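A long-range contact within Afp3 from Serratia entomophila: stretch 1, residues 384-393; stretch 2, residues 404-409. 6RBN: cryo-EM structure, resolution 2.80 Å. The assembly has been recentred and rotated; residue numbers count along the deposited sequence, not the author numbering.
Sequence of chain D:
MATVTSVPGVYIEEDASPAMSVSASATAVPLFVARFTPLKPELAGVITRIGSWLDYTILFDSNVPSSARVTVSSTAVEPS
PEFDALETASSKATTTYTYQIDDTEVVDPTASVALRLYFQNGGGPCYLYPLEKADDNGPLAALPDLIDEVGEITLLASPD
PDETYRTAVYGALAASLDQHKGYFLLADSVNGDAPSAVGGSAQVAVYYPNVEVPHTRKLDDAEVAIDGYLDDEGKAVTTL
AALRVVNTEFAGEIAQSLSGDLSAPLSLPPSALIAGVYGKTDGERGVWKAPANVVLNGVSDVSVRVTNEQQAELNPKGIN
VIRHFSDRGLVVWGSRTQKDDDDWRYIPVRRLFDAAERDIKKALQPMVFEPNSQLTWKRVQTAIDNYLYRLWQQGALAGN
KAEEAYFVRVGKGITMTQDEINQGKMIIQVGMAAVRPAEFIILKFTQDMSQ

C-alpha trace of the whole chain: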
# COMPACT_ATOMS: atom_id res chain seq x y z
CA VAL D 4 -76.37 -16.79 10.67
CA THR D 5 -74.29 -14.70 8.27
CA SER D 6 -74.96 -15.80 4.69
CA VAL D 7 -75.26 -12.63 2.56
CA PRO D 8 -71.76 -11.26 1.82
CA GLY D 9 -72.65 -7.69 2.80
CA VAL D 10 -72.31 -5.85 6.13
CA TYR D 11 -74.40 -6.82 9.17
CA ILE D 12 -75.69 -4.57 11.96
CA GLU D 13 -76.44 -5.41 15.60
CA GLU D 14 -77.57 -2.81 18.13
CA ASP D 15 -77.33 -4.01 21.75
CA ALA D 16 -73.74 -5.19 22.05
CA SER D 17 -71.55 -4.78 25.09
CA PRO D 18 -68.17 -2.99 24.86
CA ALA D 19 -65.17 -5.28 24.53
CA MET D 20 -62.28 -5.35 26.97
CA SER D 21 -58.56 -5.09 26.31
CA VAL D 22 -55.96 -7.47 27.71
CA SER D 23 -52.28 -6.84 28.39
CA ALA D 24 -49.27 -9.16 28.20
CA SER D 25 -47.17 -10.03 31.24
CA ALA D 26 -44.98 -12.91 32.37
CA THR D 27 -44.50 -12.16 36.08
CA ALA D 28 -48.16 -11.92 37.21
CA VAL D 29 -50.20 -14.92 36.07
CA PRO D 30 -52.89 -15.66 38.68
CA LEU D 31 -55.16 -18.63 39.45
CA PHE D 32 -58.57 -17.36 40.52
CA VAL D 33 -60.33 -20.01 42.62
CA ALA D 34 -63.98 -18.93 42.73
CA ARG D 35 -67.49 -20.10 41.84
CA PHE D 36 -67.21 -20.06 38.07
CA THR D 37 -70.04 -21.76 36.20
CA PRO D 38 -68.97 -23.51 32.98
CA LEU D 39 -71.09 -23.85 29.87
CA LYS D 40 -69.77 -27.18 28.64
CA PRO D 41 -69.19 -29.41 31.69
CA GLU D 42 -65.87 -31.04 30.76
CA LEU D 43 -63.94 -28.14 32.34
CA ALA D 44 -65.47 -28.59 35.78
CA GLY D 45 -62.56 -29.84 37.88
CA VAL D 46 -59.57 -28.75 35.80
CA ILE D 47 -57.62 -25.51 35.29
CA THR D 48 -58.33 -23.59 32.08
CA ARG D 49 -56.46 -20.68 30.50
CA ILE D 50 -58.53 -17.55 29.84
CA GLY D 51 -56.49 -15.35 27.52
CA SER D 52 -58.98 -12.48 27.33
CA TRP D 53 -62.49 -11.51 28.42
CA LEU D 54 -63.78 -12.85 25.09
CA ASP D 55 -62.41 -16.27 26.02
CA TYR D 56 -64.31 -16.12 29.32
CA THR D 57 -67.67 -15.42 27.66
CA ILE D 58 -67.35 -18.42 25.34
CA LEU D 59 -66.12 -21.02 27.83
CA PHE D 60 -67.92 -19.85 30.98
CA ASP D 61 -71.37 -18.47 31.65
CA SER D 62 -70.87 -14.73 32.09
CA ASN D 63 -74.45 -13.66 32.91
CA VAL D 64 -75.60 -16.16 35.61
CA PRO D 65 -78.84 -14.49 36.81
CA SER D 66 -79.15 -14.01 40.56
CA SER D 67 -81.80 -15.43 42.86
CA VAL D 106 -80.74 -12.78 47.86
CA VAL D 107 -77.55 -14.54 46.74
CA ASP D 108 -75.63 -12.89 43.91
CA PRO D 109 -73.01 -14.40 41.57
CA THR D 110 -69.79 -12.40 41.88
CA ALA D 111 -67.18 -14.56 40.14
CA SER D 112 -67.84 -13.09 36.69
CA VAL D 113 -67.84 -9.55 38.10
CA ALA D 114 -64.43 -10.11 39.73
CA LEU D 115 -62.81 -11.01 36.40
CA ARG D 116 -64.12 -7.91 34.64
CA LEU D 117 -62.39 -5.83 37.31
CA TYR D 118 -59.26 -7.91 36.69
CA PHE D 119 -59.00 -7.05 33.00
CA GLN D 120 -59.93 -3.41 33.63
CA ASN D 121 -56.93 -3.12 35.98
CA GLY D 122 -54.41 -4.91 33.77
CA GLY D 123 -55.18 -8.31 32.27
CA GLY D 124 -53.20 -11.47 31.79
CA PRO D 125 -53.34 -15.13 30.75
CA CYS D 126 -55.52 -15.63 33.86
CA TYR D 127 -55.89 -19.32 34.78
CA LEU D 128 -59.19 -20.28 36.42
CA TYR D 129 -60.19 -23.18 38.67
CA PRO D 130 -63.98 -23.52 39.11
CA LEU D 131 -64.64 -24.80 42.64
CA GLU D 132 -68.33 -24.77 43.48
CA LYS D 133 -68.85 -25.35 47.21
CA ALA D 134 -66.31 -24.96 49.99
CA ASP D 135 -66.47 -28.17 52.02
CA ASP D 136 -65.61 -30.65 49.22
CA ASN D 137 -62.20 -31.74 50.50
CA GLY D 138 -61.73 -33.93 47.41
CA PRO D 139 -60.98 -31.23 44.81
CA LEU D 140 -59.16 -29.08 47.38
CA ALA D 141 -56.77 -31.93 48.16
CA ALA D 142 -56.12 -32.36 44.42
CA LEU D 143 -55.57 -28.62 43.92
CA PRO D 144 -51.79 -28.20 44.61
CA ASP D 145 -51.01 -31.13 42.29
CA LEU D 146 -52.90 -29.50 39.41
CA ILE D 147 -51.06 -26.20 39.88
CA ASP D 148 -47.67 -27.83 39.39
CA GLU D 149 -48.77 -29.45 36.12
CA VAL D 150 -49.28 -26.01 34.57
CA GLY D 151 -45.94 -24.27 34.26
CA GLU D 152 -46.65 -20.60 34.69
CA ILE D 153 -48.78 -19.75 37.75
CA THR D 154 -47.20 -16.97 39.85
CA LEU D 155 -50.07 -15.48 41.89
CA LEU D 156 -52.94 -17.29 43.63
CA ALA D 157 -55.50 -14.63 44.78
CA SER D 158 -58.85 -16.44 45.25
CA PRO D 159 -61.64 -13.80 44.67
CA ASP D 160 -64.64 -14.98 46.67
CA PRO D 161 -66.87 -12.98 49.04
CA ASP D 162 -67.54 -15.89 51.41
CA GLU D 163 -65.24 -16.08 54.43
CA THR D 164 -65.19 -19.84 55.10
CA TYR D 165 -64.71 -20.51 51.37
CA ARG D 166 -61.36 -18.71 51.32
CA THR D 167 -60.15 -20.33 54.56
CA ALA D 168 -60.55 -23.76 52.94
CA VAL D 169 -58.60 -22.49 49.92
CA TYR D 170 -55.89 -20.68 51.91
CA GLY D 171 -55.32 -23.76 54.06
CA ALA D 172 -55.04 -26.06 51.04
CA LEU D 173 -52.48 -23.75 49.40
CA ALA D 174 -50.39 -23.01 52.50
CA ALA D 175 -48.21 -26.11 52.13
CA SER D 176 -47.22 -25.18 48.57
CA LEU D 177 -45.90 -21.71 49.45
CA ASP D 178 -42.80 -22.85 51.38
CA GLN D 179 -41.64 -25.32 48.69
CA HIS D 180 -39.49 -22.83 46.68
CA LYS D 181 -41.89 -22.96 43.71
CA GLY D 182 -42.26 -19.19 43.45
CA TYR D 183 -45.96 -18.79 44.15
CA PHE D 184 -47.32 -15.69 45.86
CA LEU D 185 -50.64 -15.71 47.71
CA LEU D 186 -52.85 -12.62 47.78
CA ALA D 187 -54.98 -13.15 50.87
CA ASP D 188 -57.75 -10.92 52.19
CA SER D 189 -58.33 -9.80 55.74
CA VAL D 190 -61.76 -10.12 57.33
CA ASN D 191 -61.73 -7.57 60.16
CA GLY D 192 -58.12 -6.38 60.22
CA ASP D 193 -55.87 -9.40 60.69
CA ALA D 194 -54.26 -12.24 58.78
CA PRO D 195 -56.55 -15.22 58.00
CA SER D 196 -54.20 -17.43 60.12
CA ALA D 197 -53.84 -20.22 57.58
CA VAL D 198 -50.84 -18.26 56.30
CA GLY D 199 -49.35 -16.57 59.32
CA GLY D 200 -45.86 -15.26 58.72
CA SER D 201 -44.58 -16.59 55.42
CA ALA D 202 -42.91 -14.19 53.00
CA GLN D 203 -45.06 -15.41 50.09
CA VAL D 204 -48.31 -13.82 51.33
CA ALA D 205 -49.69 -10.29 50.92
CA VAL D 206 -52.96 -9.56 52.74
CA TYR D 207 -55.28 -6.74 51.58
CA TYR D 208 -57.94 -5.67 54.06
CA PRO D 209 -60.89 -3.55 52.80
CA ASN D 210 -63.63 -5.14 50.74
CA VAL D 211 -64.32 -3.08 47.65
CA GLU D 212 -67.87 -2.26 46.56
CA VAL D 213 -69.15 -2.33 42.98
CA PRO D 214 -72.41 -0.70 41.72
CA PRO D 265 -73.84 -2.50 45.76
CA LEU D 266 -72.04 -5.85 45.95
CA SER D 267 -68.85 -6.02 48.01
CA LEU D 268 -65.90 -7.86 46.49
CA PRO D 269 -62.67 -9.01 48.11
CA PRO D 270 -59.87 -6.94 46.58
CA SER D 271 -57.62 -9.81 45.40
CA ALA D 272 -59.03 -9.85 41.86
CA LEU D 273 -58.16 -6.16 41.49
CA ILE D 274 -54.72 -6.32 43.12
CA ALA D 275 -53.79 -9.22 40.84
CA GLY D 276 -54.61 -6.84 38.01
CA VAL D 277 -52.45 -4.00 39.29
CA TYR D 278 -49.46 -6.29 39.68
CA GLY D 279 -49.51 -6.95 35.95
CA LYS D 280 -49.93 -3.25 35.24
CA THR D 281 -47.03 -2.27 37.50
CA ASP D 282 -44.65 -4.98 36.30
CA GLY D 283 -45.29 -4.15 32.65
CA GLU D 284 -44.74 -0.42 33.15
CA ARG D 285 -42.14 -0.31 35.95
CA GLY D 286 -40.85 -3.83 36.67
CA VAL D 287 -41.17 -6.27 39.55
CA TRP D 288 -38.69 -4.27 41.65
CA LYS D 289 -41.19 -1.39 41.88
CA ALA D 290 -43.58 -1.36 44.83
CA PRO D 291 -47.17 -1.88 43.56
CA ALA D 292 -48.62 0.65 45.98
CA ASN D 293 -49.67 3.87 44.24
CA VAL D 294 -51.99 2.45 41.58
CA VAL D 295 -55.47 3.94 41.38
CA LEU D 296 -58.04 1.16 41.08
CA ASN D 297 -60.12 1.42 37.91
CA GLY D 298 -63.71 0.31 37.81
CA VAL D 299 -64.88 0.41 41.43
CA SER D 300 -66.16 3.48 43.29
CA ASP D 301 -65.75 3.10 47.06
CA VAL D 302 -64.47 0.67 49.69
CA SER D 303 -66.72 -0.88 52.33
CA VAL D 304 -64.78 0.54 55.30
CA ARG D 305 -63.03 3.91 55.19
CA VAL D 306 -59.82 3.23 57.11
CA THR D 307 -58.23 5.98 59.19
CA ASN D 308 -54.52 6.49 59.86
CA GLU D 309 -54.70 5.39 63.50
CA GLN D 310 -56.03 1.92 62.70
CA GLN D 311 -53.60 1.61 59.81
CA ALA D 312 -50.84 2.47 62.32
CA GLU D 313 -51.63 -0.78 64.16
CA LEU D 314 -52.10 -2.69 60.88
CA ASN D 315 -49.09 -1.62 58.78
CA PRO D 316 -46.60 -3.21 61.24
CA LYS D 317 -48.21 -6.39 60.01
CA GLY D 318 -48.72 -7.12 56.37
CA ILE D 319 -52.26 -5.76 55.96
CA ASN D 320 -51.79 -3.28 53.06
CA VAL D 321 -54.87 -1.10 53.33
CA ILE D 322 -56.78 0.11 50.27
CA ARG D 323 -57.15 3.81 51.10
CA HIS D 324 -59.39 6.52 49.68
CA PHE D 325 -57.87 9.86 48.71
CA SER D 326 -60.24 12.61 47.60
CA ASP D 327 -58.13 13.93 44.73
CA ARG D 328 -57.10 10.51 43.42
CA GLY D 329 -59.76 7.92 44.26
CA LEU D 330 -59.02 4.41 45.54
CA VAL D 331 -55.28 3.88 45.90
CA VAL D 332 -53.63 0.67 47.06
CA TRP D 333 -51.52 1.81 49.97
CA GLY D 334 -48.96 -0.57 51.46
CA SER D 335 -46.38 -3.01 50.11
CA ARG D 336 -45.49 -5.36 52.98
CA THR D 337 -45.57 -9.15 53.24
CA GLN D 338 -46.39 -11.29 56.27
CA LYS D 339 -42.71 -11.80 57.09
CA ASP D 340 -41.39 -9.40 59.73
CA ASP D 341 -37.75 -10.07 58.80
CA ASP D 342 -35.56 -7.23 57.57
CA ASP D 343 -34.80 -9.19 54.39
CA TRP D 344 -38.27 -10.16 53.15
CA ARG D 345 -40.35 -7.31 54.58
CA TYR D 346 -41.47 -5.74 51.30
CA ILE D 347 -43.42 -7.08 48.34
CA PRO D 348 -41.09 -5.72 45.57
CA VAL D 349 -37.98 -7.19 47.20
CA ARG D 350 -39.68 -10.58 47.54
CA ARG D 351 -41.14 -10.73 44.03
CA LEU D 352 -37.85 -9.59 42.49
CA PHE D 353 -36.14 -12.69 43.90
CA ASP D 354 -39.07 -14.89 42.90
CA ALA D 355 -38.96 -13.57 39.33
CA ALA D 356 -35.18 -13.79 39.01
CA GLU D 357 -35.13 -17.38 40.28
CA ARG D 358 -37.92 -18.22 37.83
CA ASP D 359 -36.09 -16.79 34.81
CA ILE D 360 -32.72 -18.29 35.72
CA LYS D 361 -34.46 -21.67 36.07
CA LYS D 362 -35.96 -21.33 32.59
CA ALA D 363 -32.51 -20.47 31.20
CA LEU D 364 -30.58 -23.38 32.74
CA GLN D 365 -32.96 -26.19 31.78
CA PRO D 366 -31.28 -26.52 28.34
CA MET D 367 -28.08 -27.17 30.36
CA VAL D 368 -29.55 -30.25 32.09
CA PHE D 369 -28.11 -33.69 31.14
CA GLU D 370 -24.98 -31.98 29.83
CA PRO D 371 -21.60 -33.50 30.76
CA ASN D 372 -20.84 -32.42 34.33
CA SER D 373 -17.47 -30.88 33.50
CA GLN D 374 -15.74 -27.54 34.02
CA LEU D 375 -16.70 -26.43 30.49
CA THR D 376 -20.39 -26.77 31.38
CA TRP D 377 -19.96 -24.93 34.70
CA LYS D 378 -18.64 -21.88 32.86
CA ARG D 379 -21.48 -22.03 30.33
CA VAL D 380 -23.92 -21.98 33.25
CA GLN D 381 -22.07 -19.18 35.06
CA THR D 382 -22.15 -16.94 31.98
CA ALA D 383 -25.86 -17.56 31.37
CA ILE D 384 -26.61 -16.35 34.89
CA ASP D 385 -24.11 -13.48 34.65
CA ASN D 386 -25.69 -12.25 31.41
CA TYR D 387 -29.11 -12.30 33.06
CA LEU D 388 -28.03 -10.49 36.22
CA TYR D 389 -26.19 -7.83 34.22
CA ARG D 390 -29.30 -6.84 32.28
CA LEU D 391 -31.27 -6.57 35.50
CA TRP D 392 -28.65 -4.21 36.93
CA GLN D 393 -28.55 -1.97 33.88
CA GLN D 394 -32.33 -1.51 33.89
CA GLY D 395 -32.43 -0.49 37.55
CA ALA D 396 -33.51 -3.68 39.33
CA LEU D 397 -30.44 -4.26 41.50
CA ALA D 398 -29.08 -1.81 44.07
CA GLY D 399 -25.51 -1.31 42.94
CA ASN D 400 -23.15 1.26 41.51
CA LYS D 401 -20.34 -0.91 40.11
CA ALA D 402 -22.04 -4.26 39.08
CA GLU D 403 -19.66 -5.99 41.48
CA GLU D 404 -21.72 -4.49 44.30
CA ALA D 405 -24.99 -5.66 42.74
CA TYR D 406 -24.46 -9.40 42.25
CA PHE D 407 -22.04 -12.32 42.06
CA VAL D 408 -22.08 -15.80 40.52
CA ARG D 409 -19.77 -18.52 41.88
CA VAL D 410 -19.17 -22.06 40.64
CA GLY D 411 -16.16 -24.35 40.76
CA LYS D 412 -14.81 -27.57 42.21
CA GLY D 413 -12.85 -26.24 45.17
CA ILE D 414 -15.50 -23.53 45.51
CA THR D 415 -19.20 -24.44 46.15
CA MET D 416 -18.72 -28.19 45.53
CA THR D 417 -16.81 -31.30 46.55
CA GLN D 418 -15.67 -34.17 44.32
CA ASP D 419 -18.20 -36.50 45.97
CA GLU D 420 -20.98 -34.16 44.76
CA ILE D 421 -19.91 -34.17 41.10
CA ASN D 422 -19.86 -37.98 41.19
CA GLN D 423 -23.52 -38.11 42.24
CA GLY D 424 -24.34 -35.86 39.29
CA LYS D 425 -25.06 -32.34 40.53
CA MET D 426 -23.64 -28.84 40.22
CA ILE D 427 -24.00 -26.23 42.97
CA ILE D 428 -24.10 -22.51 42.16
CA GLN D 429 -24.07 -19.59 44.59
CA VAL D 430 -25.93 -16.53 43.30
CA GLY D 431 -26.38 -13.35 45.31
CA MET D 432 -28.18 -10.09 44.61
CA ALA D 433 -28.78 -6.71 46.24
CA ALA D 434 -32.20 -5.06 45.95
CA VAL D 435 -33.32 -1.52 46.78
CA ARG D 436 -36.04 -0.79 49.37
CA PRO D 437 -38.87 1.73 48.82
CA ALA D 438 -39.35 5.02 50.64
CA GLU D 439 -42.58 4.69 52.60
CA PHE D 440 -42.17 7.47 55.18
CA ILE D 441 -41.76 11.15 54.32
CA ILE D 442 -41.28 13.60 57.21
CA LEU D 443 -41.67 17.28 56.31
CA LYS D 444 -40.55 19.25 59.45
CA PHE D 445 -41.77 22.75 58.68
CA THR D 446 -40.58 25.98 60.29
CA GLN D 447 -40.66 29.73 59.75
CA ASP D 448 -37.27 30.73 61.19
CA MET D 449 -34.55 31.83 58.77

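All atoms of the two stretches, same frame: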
# COMPACT_ATOMS: atom_id res chain seq x y z
N ILE D 384 -26.06 -17.06 33.75
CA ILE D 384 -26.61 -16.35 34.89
C ILE D 384 -26.03 -14.94 34.96
O ILE D 384 -26.74 -13.98 35.28
CB ILE D 384 -26.34 -17.14 36.19
CG1 ILE D 384 -26.98 -18.52 36.10
CG2 ILE D 384 -26.91 -16.43 37.39
CD1 ILE D 384 -26.58 -19.43 37.22
N ASP D 385 -24.75 -14.78 34.61
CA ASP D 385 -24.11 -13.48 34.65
C ASP D 385 -24.64 -12.55 33.57
O ASP D 385 -24.68 -11.33 33.77
CB ASP D 385 -22.60 -13.65 34.49
CG ASP D 385 -21.84 -12.35 34.68
OD1 ASP D 385 -21.67 -11.93 35.84
OD2 ASP D 385 -21.42 -11.75 33.67
N ASN D 386 -25.06 -13.09 32.43
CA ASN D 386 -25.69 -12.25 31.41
C ASN D 386 -27.09 -11.83 31.83
O ASN D 386 -27.55 -10.75 31.44
CB ASN D 386 -25.75 -12.98 30.07
CG ASN D 386 -24.40 -13.13 29.42
OD1 ASN D 386 -23.57 -12.23 29.49
ND2 ASN D 386 -24.18 -14.25 28.76
N TYR D 387 -27.78 -12.66 32.60
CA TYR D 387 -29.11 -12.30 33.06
C TYR D 387 -29.04 -11.24 34.16
O TYR D 387 -29.82 -10.28 34.15
CB TYR D 387 -29.86 -13.53 33.56
CG TYR D 387 -31.24 -13.22 34.06
CD1 TYR D 387 -32.28 -12.94 33.18
CD2 TYR D 387 -31.52 -13.18 35.42
CE1 TYR D 387 -33.54 -12.64 33.63
CE2 TYR D 387 -32.77 -12.87 35.88
CZ TYR D 387 -33.78 -12.61 34.99
OH TYR D 387 -35.04 -12.30 35.44
N LEU D 388 -28.13 -11.42 35.11
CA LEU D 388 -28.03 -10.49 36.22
C LEU D 388 -27.43 -9.15 35.81
O LEU D 388 -27.63 -8.16 36.51
CB LEU D 388 -27.20 -11.09 37.35
CG LEU D 388 -27.77 -12.33 38.02
CD1 LEU D 388 -26.80 -12.84 39.05
CD2 LEU D 388 -29.10 -12.02 38.65
N TYR D 389 -26.69 -9.11 34.70
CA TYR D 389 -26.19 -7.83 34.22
C TYR D 389 -27.30 -6.99 33.62
O TYR D 389 -27.33 -5.77 33.81
CB TYR D 389 -25.08 -8.03 33.20
CG TYR D 389 -24.47 -6.74 32.71
CD1 TYR D 389 -23.57 -6.04 33.49
CD2 TYR D 389 -24.81 -6.22 31.47
CE1 TYR D 389 -23.02 -4.86 33.06
CE2 TYR D 389 -24.27 -5.04 31.03
CZ TYR D 389 -23.37 -4.36 31.82
OH TYR D 389 -22.83 -3.18 31.38
N ARG D 390 -28.23 -7.61 32.89
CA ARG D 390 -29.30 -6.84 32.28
C ARG D 390 -30.46 -6.59 33.22
O ARG D 390 -31.43 -5.94 32.82
CB ARG D 390 -29.79 -7.52 31.00
CG ARG D 390 -30.45 -8.86 31.18
CD ARG D 390 -31.00 -9.37 29.85
NE ARG D 390 -29.95 -9.63 28.87
CZ ARG D 390 -29.36 -10.81 28.69
NH1 ARG D 390 -29.73 -11.85 29.42
NH2 ARG D 390 -28.41 -10.95 27.77
N LEU D 391 -30.41 -7.10 34.45
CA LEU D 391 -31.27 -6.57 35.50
C LEU D 391 -30.65 -5.33 36.14
O LEU D 391 -31.36 -4.39 36.48
CB LEU D 391 -31.53 -7.60 36.59
CG LEU D 391 -32.47 -8.77 36.33
CD1 LEU D 391 -32.48 -9.65 37.56
CD2 LEU D 391 -33.86 -8.26 36.04
N TRP D 392 -29.33 -5.34 36.31
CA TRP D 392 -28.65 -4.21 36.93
C TRP D 392 -28.70 -2.97 36.06
O TRP D 392 -28.85 -1.85 36.56
CB TRP D 392 -27.20 -4.57 37.24
CG TRP D 392 -26.45 -3.43 37.81
CD1 TRP D 392 -26.63 -2.86 39.03
CD2 TRP D 392 -25.41 -2.68 37.17
NE1 TRP D 392 -25.76 -1.82 39.20
CE2 TRP D 392 -24.99 -1.69 38.07
CE3 TRP D 392 -24.78 -2.77 35.93
CZ2 TRP D 392 -23.98 -0.79 37.77
CZ3 TRP D 392 -23.78 -1.87 35.63
CH2 TRP D 392 -23.39 -0.90 36.55
N GLN D 393 -28.59 -3.13 34.74
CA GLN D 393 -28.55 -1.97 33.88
C GLN D 393 -29.93 -1.45 33.52
O GLN D 393 -30.03 -0.46 32.79
CB GLN D 393 -27.76 -2.26 32.60
CG GLN D 393 -28.42 -3.24 31.67
CD GLN D 393 -27.59 -3.46 30.43
OE1 GLN D 393 -26.54 -2.85 30.26
NE2 GLN D 393 -28.06 -4.34 29.55
N GLU D 404 -20.96 -4.70 43.08
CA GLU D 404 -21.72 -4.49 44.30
C GLU D 404 -23.17 -4.93 44.16
O GLU D 404 -23.89 -4.96 45.16
CB GLU D 404 -21.68 -3.01 44.69
CG GLU D 404 -20.30 -2.54 45.10
CD GLU D 404 -20.27 -1.07 45.44
OE1 GLU D 404 -21.29 -0.38 45.20
OE2 GLU D 404 -19.24 -0.59 45.94
N ALA D 405 -23.61 -5.26 42.95
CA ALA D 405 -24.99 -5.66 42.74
C ALA D 405 -25.16 -7.17 42.89
O ALA D 405 -26.12 -7.63 43.51
CB ALA D 405 -25.47 -5.21 41.37
N TYR D 406 -24.25 -7.96 42.32
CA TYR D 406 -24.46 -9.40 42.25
C TYR D 406 -23.12 -10.11 42.20
O TYR D 406 -22.06 -9.49 42.08
CB TYR D 406 -25.33 -9.77 41.04
CG TYR D 406 -24.73 -9.43 39.69
CD1 TYR D 406 -24.91 -8.17 39.13
CD2 TYR D 406 -24.00 -10.37 38.97
CE1 TYR D 406 -24.37 -7.86 37.90
CE2 TYR D 406 -23.46 -10.06 37.75
CZ TYR D 406 -23.64 -8.81 37.22
OH TYR D 406 -23.10 -8.50 35.99
N PHE D 407 -23.18 -11.44 42.29
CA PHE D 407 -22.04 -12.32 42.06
C PHE D 407 -22.56 -13.70 41.69
O PHE D 407 -23.63 -14.11 42.15
CB PHE D 407 -21.11 -12.41 43.29
CG PHE D 407 -21.74 -13.05 44.50
CD1 PHE D 407 -22.46 -12.29 45.39
CD2 PHE D 407 -21.54 -14.40 44.78
CE1 PHE D 407 -23.02 -12.87 46.51
CE2 PHE D 407 -22.11 -14.98 45.89
CZ PHE D 407 -22.84 -14.21 46.76
N VAL D 408 -21.81 -14.41 40.86
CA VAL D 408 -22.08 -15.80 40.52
C VAL D 408 -20.81 -16.59 40.78
O VAL D 408 -19.73 -16.20 40.32
CB VAL D 408 -22.53 -15.98 39.06
CG1 VAL D 408 -22.89 -17.43 38.79
CG2 VAL D 408 -23.70 -15.08 38.72
N ARG D 409 -20.92 -17.70 41.52
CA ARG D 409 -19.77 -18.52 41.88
C ARG D 409 -20.05 -19.98 41.58
O ARG D 409 -21.09 -20.51 41.97
CB ARG D 409 -19.43 -18.36 43.36
CG ARG D 409 -18.95 -16.98 43.73
CD ARG D 409 -18.74 -16.85 45.22
NE ARG D 409 -18.38 -15.49 45.59
CZ ARG D 409 -18.26 -15.06 46.84
NH1 ARG D 409 -18.46 -15.89 47.85
NH2 ARG D 409 -17.93 -13.80 47.08

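When a helix packs against a strand without sharing hydrogen bonds, the contact rests largely on the fit of side chains, and this segment of Afp3 illustrates the principle. At its centre lies the ring of Y406, which lays one face against L388. The CB of L388 sits 3.8 Å from the centroid of the Y406 ring and only 15° off its normal, a CH-pi contact in which an aliphatic carbon meets the aromatic electron cloud. Farther along, L388 reaches V408, with L388 CD1 3.8 Å from V408 CG2, and the same methyl is met by I384, whose CG2 lies 3.7 Å from V408 CG2. L388 thus touches both Y406 and V408, while F407, between them, points away, as is usual in an extended chain.

The backbones run almost exactly antiparallel, at 177°, with axes 8.9 Å apart at closest approach. Consequently D385 lies nearest V408, L388 nearest Y406 and W392 nearest A405, so that later helical residues meet earlier residues of the second stretch. I384, L388 and W392, spaced four apart, all point toward the partner. The backbone bonds L388 N to I384 O (2.9 Å) and W392 N to L388 O (3.3 Å) belong to the helical turns that bring these three residues to the same side. At the far end of this row, W392 CD1 packs 3.5 Å from A405 CB, an apolar contact.

Toward the polar edge the contacts change character. Y406 OH approaches Y389 CB at 3.5 Å and lies near the plane of the Y389 ring, at its edge. The CA-to-CB bond of D385 points sideways to the second stretch, yet its carboxylate comes nearer: D385 OD1 lies 3.2 Å from Y406 CE2, meeting the ring at its edge, where the slightly positive C-H hydrogens can favour a carboxylate oxygen. No hydrogen bond crosses the interface; apolar packing dominates, with this carboxylate as its polar margin.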